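Local coordinates for protein alpha-galactosidase 1 (Saccharomyces cerevisiae, PDB 3LRK) that hydrolyses terminal, non-reducing alpha-D-galactose residues from alpha-D-galactosides such as galactose oligosaccharides, galactomannans and galactolipids, at residues 455-458 against 462-465; 357-362 against 369-374; 40-45 against 122-127. The protein carries 1 engineered substitution. All coordinates share one frame; numbering follows the deposited sequence.

Interaction 1. Residues 455-458 against 462-465; sequences TTVP and IAFY
The ring of Tyr465 meets Thr455 at its edge: OG1 of Thr455 lies in the plane of the ring, beyond the phenolic oxygen, and neither face of the ring is used between these two strands. The two side chains approach from opposite directions, and their hydroxyls close the gap in a hydrogen bond of 2.7 Å from Thr455 OG1 to Tyr465 OH, in which either oxygen could be the donor. The aromatic arm can span the distance because CG of Tyr465 stands beside its own backbone N, anti to the carbonyl carbon (chi1 -55°). Thr455 is less well defined: its nearly eclipsed chi1 of -25° and the close approach of its methyl to Tyr465 OH make the exact placing of this side chain doubtful.

Nearer the turn, contact becomes apolar. The two methyls of Val457 divide the work: CG1 sits 3.5 Å from the backbone N of Ile462, while CG2 reaches CB of Ala463 at 4.0 Å. Strands 455-457 and 462-465 follow each other closely in the chain, yet they do not pair as a hairpin. Their directions differ by 130°, and each backbone bonds to another strand, Thr455 to Met369 and Ala463 to Leu359. The short connection thus carries the chain from a two-stranded sheet into the six-stranded sheet of the C-terminal beta sandwich.

A phenylalanine in place of Tyr465 would keep the ring but is likely to leave the hydroxyl of Thr455 without its mate across the gap. The chemistry is that of two sheets meeting through side chains: small aliphatic groups fill the narrow end near the turn, and where the strands have diverged a long tyrosine brings the one hydrogen bond between these two segments, with Asn361 ND2 to Val457 O a further tie between the sheets.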
loop_
_atom_site.group_PDB
_atom_site.type_symbol
_atom_site.label_atom_id
_atom_site.label_comp_id
_atom_site.label_asym_id
_atom_site.label_seq_id
_atom_site.Cartn_x
_atom_site.Cartn_y
_atom_site.Cartn_z
ATOM N N THR A 455 -40.075 4.147 -7.523
ATOM C CA THR A 455 -40.100 3.589 -8.878
ATOM C C THR A 455 -39.698 2.131 -8.826
ATOM O O THR A 455 -39.090 1.686 -7.861
ATOM C CB THR A 455 -39.100 4.277 -9.840
ATOM O OG1 THR A 455 -38.808 5.607 -9.395
ATOM C CG2 THR A 455 -39.651 4.298 -11.270
ATOM N N THR A 456 -40.028 1.401 -9.883
ATOM C CA THR A 456 -39.555 0.042 -10.075
ATOM C C THR A 456 -38.444 0.088 -11.118
ATOM O O THR A 456 -38.623 0.670 -12.192
ATOM C CB THR A 456 -40.700 -0.885 -10.540
ATOM O OG1 THR A 456 -41.697 -0.953 -9.514
ATOM C CG2 THR A 456 -40.185 -2.299 -10.840
ATOM N N VAL A 457 -37.298 -0.503 -10.777
ATOM C CA VAL A 457 -36.106 -0.477 -11.638
ATOM C C VAL A 457 -35.738 -1.902 -12.053
ATOM O O VAL A 457 -35.551 -2.768 -11.194
ATOM C CB VAL A 457 -34.896 0.228 -10.948
ATOM C CG1 VAL A 457 -33.747 0.407 -11.928
ATOM C CG2 VAL A 457 -35.300 1.591 -10.389
ATOM N N PRO A 458 -35.646 -2.151 -13.374
ATOM C CA PRO A 458 -35.309 -3.481 -13.878
ATOM C C PRO A 458 -33.931 -3.957 -13.409
ATOM O O PRO A 458 -33.063 -3.138 -13.074
ATOM C CB PRO A 458 -35.317 -3.305 -15.403
ATOM C CG PRO A 458 -36.055 -2.047 -15.664
ATOM C CD PRO A 458 -35.865 -1.182 -14.462
ATOM N N ILE A 462 -31.742 1.091 -14.727
ATOM C CA ILE A 462 -31.630 2.431 -14.173
ATOM C C ILE A 462 -32.932 3.234 -14.281
ATOM O O ILE A 462 -33.669 3.120 -15.262
ATOM C CB ILE A 462 -30.414 3.207 -14.832
ATOM C CG1 ILE A 462 -30.011 4.435 -14.011
ATOM C CG2 ILE A 462 -30.661 3.534 -16.323
ATOM C CD1 ILE A 462 -28.749 5.157 -14.525
ATOM N N ALA A 463 -33.214 4.014 -13.243
ATOM C CA ALA A 463 -34.131 5.142 -13.356
ATOM C C ALA A 463 -33.282 6.406 -13.410
ATOM O O ALA A 463 -32.566 6.742 -12.458
ATOM C CB ALA A 463 -35.107 5.182 -12.178
ATOM N N PHE A 464 -33.360 7.111 -14.529
ATOM C CA PHE A 464 -32.487 8.258 -14.773
ATOM C C PHE A 464 -33.336 9.524 -14.946
ATOM O O PHE A 464 -34.045 9.665 -15.944
ATOM C CB PHE A 464 -31.628 7.972 -16.012
ATOM C CG PHE A 464 -30.365 8.789 -16.099
ATOM C CD1 PHE A 464 -29.506 8.913 -15.004
ATOM C CD2 PHE A 464 -30.014 9.405 -17.296
ATOM C CE1 PHE A 464 -28.338 9.660 -15.101
ATOM C CE2 PHE A 464 -28.838 10.153 -17.401
ATOM C CZ PHE A 464 -28.003 10.271 -16.301
ATOM N N TYR A 465 -33.259 10.429 -13.970
ATOM C CA TYR A 465 -34.139 11.608 -13.925
ATOM C C TYR A 465 -33.442 12.957 -13.968
ATOM O O TYR A 465 -32.328 13.119 -13.460
ATOM C CB TYR A 465 -34.987 11.615 -12.651
ATOM C CG TYR A 465 -35.809 10.383 -12.391
ATOM C CD1 TYR A 465 -35.657 9.680 -11.201
ATOM C CD2 TYR A 465 -36.742 9.924 -13.321
ATOM C CE1 TYR A 465 -36.413 8.549 -10.929
ATOM C CE2 TYR A 465 -37.501 8.781 -13.062
ATOM C CZ TYR A 465 -37.331 8.108 -11.860
ATOM O OH TYR A 465 -38.065 6.984 -11.580
#

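Interaction 2. Residues 357-362 against 369-374; sequences VALLNG and MNTTLE. With NAG (2-acetamido-2-deoxy-beta-D-glucopyranose), chain G.
Met369 lays its thioether along segment 359-361, and its torsions explain how. CG stands beside the backbone N, the chain runs on extended through chi2, and a bend at chi3 (74°) folds the methyl back over the strand. SD consequently rests 3.8 Å from CB of Asn361 and 4.2 Å from CB of Leu359, while CE comes 3.5 Å from the carbonyl O of Leu360.

Leu359 answers with its branch: CD1 touches CG2 of Thr371 at 4.4 Å, and CD2 lies near the carbonyl O of Asn370, which is buried here without a polar partner. Asn361 sends its amide away from the sulfur, ND2 bonding to the carbonyls of Val457 and Val365. Asn370 points its CB away from the opposing strand, its side chain between the backbone N and the carbonyl carbon (chi1 65°), and ND2 is joined covalently to C1 of an N-acetylglucosamine.

The strands run roughly antiparallel at 149° but belong to different sheets of the C-terminal beta sandwich. Leu359 also packs on Met345 and Ala463 of the neighbouring strands 342-349 and 461-469, whereas Leu360 turns to Ala278 on helix 273-285.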
loop_
_atom_site.group_PDB
_atom_site.type_symbol
_atom_site.label_atom_id
_atom_site.label_comp_id
_atom_site.label_asym_id
_atom_site.label_seq_id
_atom_site.Cartn_x
_atom_site.Cartn_y
_atom_site.Cartn_z
ATOM N N VAL A 357 -30.612 12.788 -11.225
ATOM C CA VAL A 357 -30.714 11.727 -10.232
ATOM C C VAL A 357 -30.671 10.381 -10.942
ATOM O O VAL A 357 -31.312 10.200 -11.982
ATOM C CB VAL A 357 -32.002 11.879 -9.374
ATOM C CG1 VAL A 357 -32.057 10.824 -8.277
ATOM C CG2 VAL A 357 -32.060 13.264 -8.756
ATOM N N ALA A 358 -29.888 9.453 -10.400
ATOM C CA ALA A 358 -29.838 8.090 -10.929
ATOM C C ALA A 358 -30.177 7.101 -9.829
ATOM O O ALA A 358 -29.566 7.116 -8.760
ATOM C CB ALA A 358 -28.458 7.775 -11.528
ATOM N N LEU A 359 -31.177 6.267 -10.079
ATOM C CA LEU A 359 -31.425 5.115 -9.224
ATOM C C LEU A 359 -30.970 3.862 -9.969
ATOM O O LEU A 359 -31.558 3.464 -10.977
ATOM C CB LEU A 359 -32.892 5.044 -8.788
ATOM C CG LEU A 359 -33.296 6.124 -7.773
ATOM C CD1 LEU A 359 -34.817 6.200 -7.607
ATOM C CD2 LEU A 359 -32.622 5.873 -6.425
ATOM N N LEU A 360 -29.890 3.267 -9.478
ATOM C CA LEU A 360 -29.200 2.225 -10.215
ATOM C C LEU A 360 -29.388 0.871 -9.539
ATOM O O LEU A 360 -29.005 0.677 -8.382
ATOM C CB LEU A 360 -27.712 2.584 -10.374
ATOM C CG LEU A 360 -26.747 1.651 -11.113
ATOM C CD1 LEU A 360 -27.122 1.511 -12.597
ATOM C CD2 LEU A 360 -25.328 2.189 -10.965
ATOM N N ASN A 361 -30.000 -0.054 -10.270
ATOM C CA ASN A 361 -30.277 -1.391 -9.764
ATOM C C ASN A 361 -29.299 -2.413 -10.342
ATOM O O ASN A 361 -29.551 -3.013 -11.388
ATOM C CB ASN A 361 -31.732 -1.793 -10.067
ATOM C CG ASN A 361 -32.093 -3.169 -9.527
ATOM O OD1 ASN A 361 -31.380 -3.740 -8.699
ATOM N ND2 ASN A 361 -33.203 -3.715 -10.006
ATOM N N GLY A 362 -28.190 -2.617 -9.647
ATOM C CA GLY A 362 -27.206 -3.614 -10.063
ATOM C C GLY A 362 -27.526 -5.023 -9.594
ATOM O O GLY A 362 -26.724 -5.934 -9.789
ATOM N N MET A 369 -37.296 1.001 -6.011
ATOM C CA MET A 369 -36.233 1.873 -5.520
ATOM C C MET A 369 -36.829 3.232 -5.163
ATOM O O MET A 369 -37.760 3.710 -5.817
ATOM C CB MET A 369 -35.110 2.025 -6.559
ATOM C CG MET A 369 -34.318 0.742 -6.832
ATOM S SD MET A 369 -32.752 0.993 -7.712
ATOM C CE MET A 369 -31.739 1.690 -6.402
ATOM N N ASN A 370 -36.309 3.822 -4.107
ATOM C CA ASN A 370 -36.846 5.015 -3.503
ATOM C C ASN A 370 -35.817 6.035 -3.021
ATOM O O ASN A 370 -34.780 5.658 -2.570
ATOM C CB ASN A 370 -37.739 4.620 -2.326
ATOM C CG ASN A 370 -36.989 3.964 -1.195
ATOM O OD1 ASN A 370 -36.653 4.597 -0.259
ATOM N ND2 ASN A 370 -36.774 2.681 -1.277
ATOM N N THR A 371 -36.142 7.317 -3.075
ATOM C CA THR A 371 -35.342 8.354 -2.444
ATOM C C THR A 371 -36.226 9.540 -2.035
ATOM O O THR A 371 -37.442 9.519 -2.250
ATOM C CB THR A 371 -34.148 8.796 -3.344
ATOM O OG1 THR A 371 -33.296 9.673 -2.598
ATOM C CG2 THR A 371 -34.626 9.491 -4.622
ATOM N N THR A 372 -35.608 10.547 -1.423
ATOM C CA THR A 372 -36.292 11.751 -0.951
ATOM C C THR A 372 -35.485 12.960 -1.400
ATOM O O THR A 372 -34.349 12.809 -1.850
ATOM C CB THR A 372 -36.365 11.790 0.597
ATOM O OG1 THR A 372 -35.040 11.865 1.130
ATOM C CG2 THR A 372 -37.065 10.550 1.171
ATOM N N LEU A 373 -36.056 14.156 -1.258
ATOM C CA LEU A 373 -35.334 15.402 -1.541
ATOM C C LEU A 373 -34.087 15.575 -0.675
ATOM O O LEU A 373 -33.089 16.150 -1.129
ATOM C CB LEU A 373 -36.245 16.626 -1.378
ATOM C CG LEU A 373 -37.403 16.831 -2.362
ATOM C CD1 LEU A 373 -38.234 18.045 -1.935
ATOM C CD2 LEU A 373 -36.909 16.990 -3.800
ATOM N N GLU A 374 -34.150 15.089 0.565
ATOM C CA GLU A 374 -33.018 15.176 1.501
ATOM C C GLU A 374 -31.803 14.410 0.978
ATOM O O GLU A 374 -30.684 14.910 1.063
ATOM C CB GLU A 374 -33.406 14.687 2.905
ATOM C CG GLU A 374 -34.519 15.502 3.577
ATOM C CD GLU A 374 -34.734 15.149 5.048
ATOM O OE1 GLU A 374 -34.090 14.199 5.549
ATOM O OE2 GLU A 374 -35.552 15.829 5.709
HETATM C C1 NAG G . -36.026 1.596 -0.696
HETATM C C2 NAG G . -34.732 1.416 0.112
HETATM C C3 NAG G . -34.566 -0.017 0.639
HETATM C C4 NAG G . -35.826 -0.510 1.352
HETATM C C5 NAG G . -37.083 -0.204 0.528
HETATM C C6 NAG G . -38.347 -0.497 1.334
HETATM C C7 NAG G . -32.635 2.633 -0.129
HETATM C C8 NAG G . -31.385 2.822 -0.938
HETATM N N2 NAG G . -33.559 1.825 -0.648
HETATM O O3 NAG G . -33.479 -0.079 1.535
HETATM O O4 NAG G . -35.716 -1.898 1.599
HETATM O O5 NAG G . -37.117 1.153 0.101
HETATM O O6 NAG G . -38.974 -1.646 0.806
HETATM O O7 NAG G . -32.767 3.206 0.955
#

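Interaction 3. Residues 40-45 against 122-127; sequences FACDVS and AGYPGS
With chi1 near -74°, Cys42 swings SG beside its own backbone N and out to Ala122 and Tyr124; Tyr124, with chi1 of -67°, likewise holds its ring on the N side, so that the outer end of the phenol comes alongside the sulfur. SG lies 3.9 Å from CB of Ala122 and 4.1 Å from CE1 of Tyr124. Its position relative to the ring is oblique, 5.3 Å from SG to the Tyr124 centroid and 66° off the ring normal, a loose sulfur-aromatic contact. Ala122 CB, by contrast, is at the ring edge and in its plane, so the methyl and the phenol of one loop together receive the sulfur of the other.

The backbone of each loop turns sharply at these residues. Residues 40-43 form a type II' beta turn, closed by Asp43 N to Phe40 O at 2.9 Å, with Ala41 at positive phi just ahead of the cysteine. In the other loop Gly123, also at positive phi, separates Ala122 from Tyr124.

The sulfur is half of the disulfide to Cys74, against which Ala122 and Tyr124 also pack, and the carbonyl of Cys42 accepts a bond from Lys91. The backbone N of Ala122 bonds to OD2 of the substrate-binding Asp73, so the contact borders the substrate pocket. Here the disulfide Cys42-Cys74 links the loops after the first and second strands of the TIM barrel, and the loop after the third packs against it, an arrangement in keeping with an active site built from loops at the carboxyl ends of the barrel strands, as in GH27 glycosidases.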
loop_
_atom_site.group_PDB
_atom_site.type_symbol
_atom_site.label_atom_id
_atom_site.label_comp_id
_atom_site.label_asym_id
_atom_site.label_seq_id
_atom_site.Cartn_x
_atom_site.Cartn_y
_atom_site.Cartn_z
ATOM N N PHE A 40 -12.608 -3.569 -34.722
ATOM C CA PHE A 40 -11.674 -3.789 -35.844
ATOM C C PHE A 40 -10.223 -4.161 -35.481
ATOM O O PHE A 40 -9.466 -4.623 -36.339
ATOM C CB PHE A 40 -11.688 -2.595 -36.798
ATOM C CG PHE A 40 -13.019 -2.373 -37.454
ATOM C CD1 PHE A 40 -13.968 -1.532 -36.869
ATOM C CD2 PHE A 40 -13.339 -3.029 -38.646
ATOM C CE1 PHE A 40 -15.220 -1.334 -37.466
ATOM C CE2 PHE A 40 -14.583 -2.837 -39.254
ATOM C CZ PHE A 40 -15.528 -1.988 -38.658
ATOM N N ALA A 41 -9.846 -3.959 -34.217
ATOM C CA ALA A 41 -8.476 -4.215 -33.750
ATOM C C ALA A 41 -7.427 -3.641 -34.727
ATOM O O ALA A 41 -7.571 -2.494 -35.151
ATOM C CB ALA A 41 -8.260 -5.709 -33.470
ATOM N N CYS A 42 -6.401 -4.418 -35.087
ATOM C CA CYS A 42 -5.334 -3.942 -35.989
ATOM C C CYS A 42 -5.745 -3.819 -37.457
ATOM O O CYS A 42 -4.997 -3.269 -38.267
ATOM C CB CYS A 42 -4.073 -4.823 -35.895
ATOM S SG CYS A 42 -3.071 -4.617 -34.385
ATOM N N ASP A 43 -6.927 -4.328 -37.790
ATOM C CA ASP A 43 -7.414 -4.314 -39.168
ATOM C C ASP A 43 -8.045 -2.956 -39.506
ATOM O O ASP A 43 -9.276 -2.818 -39.566
ATOM C CB ASP A 43 -8.398 -5.467 -39.393
ATOM C CG ASP A 43 -8.795 -5.624 -40.851
ATOM O OD1 ASP A 43 -7.943 -5.352 -41.732
ATOM O OD2 ASP A 43 -9.959 -6.013 -41.113
ATOM N N VAL A 44 -7.181 -1.963 -39.714
ATOM C CA VAL A 44 -7.580 -0.587 -39.989
ATOM C C VAL A 44 -7.118 -0.179 -41.385
ATOM O O VAL A 44 -6.191 -0.773 -41.936
ATOM C CB VAL A 44 -6.996 0.418 -38.941
ATOM C CG1 VAL A 44 -7.497 0.110 -37.549
ATOM C CG2 VAL A 44 -5.463 0.430 -38.953
ATOM N N SER A 45 -7.770 0.832 -41.958
ATOM C CA SER A 45 -7.337 1.404 -43.236
ATOM C C SER A 45 -7.997 2.759 -43.423
ATOM O O SER A 45 -8.925 3.086 -42.692
ATOM C CB SER A 45 -7.703 0.484 -44.406
ATOM O OG SER A 45 -9.107 0.429 -44.587
ATOM N N ALA A 122 0.073 -3.015 -29.102
ATOM C CA ALA A 122 0.153 -4.057 -30.131
ATOM C C ALA A 122 1.556 -4.242 -30.714
ATOM O O ALA A 122 1.744 -5.013 -31.660
ATOM C CB ALA A 122 -0.867 -3.798 -31.239
ATOM N N GLY A 123 2.535 -3.528 -30.159
ATOM C CA GLY A 123 3.948 -3.722 -30.501
ATOM C C GLY A 123 4.498 -2.900 -31.643
ATOM O O GLY A 123 5.554 -3.226 -32.190
ATOM N N TYR A 124 3.784 -1.833 -32.008
ATOM C CA TYR A 124 4.241 -0.877 -33.017
ATOM C C TYR A 124 5.112 0.193 -32.354
ATOM O O TYR A 124 5.176 0.237 -31.132
ATOM C CB TYR A 124 3.021 -0.258 -33.714
ATOM C CG TYR A 124 2.275 -1.280 -34.529
ATOM C CD1 TYR A 124 1.467 -2.246 -33.910
ATOM C CD2 TYR A 124 2.407 -1.314 -35.918
ATOM C CE1 TYR A 124 0.793 -3.204 -34.659
ATOM C CE2 TYR A 124 1.738 -2.276 -36.678
ATOM C CZ TYR A 124 0.932 -3.205 -36.041
ATOM O OH TYR A 124 0.263 -4.136 -36.783
ATOM N N PRO A 125 5.810 1.036 -33.152
ATOM C CA PRO A 125 6.685 2.064 -32.576
ATOM C C PRO A 125 5.987 2.985 -31.578
ATOM O O PRO A 125 4.949 3.570 -31.884
ATOM C CB PRO A 125 7.155 2.866 -33.794
ATOM C CG PRO A 125 6.966 1.948 -34.957
ATOM C CD PRO A 125 5.850 1.033 -34.630
ATOM N N GLY A 126 6.580 3.096 -30.391
ATOM C CA GLY A 126 6.079 3.969 -29.334
ATOM C C GLY A 126 6.852 5.274 -29.265
ATOM O O GLY A 126 7.926 5.405 -29.863
ATOM N N SER A 127 6.308 6.245 -28.529
ATOM C CA SER A 127 6.824 7.610 -28.545
ATOM C C SER A 127 7.742 8.005 -27.382
ATOM O O SER A 127 8.227 9.139 -27.348
ATOM C CB SER A 127 5.661 8.618 -28.600
ATOM O OG SER A 127 4.881 8.438 -29.764
#

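Interactions 1 and 2 are buried and share their elements: strands 355-361 and 461-469 are neighbours in one sheet, 367-371 and 453-457 in the other, and backbone bonds such as Tyr465 N to Val357 O join the two contacts. Both therefore describe the same sheet-to-sheet interface, one through a hydroxyl pair and small aliphatic groups, the other through thioether and leucine packing with a glycan outside. Interaction 3 is a surface contact between loops of the barrel domain, its centre about 40 Å from that of interaction 1, on the opposite side of the chain's centre. There a covalent disulfide, rather than sheet pairing, fixes the sulfur that makes the contact.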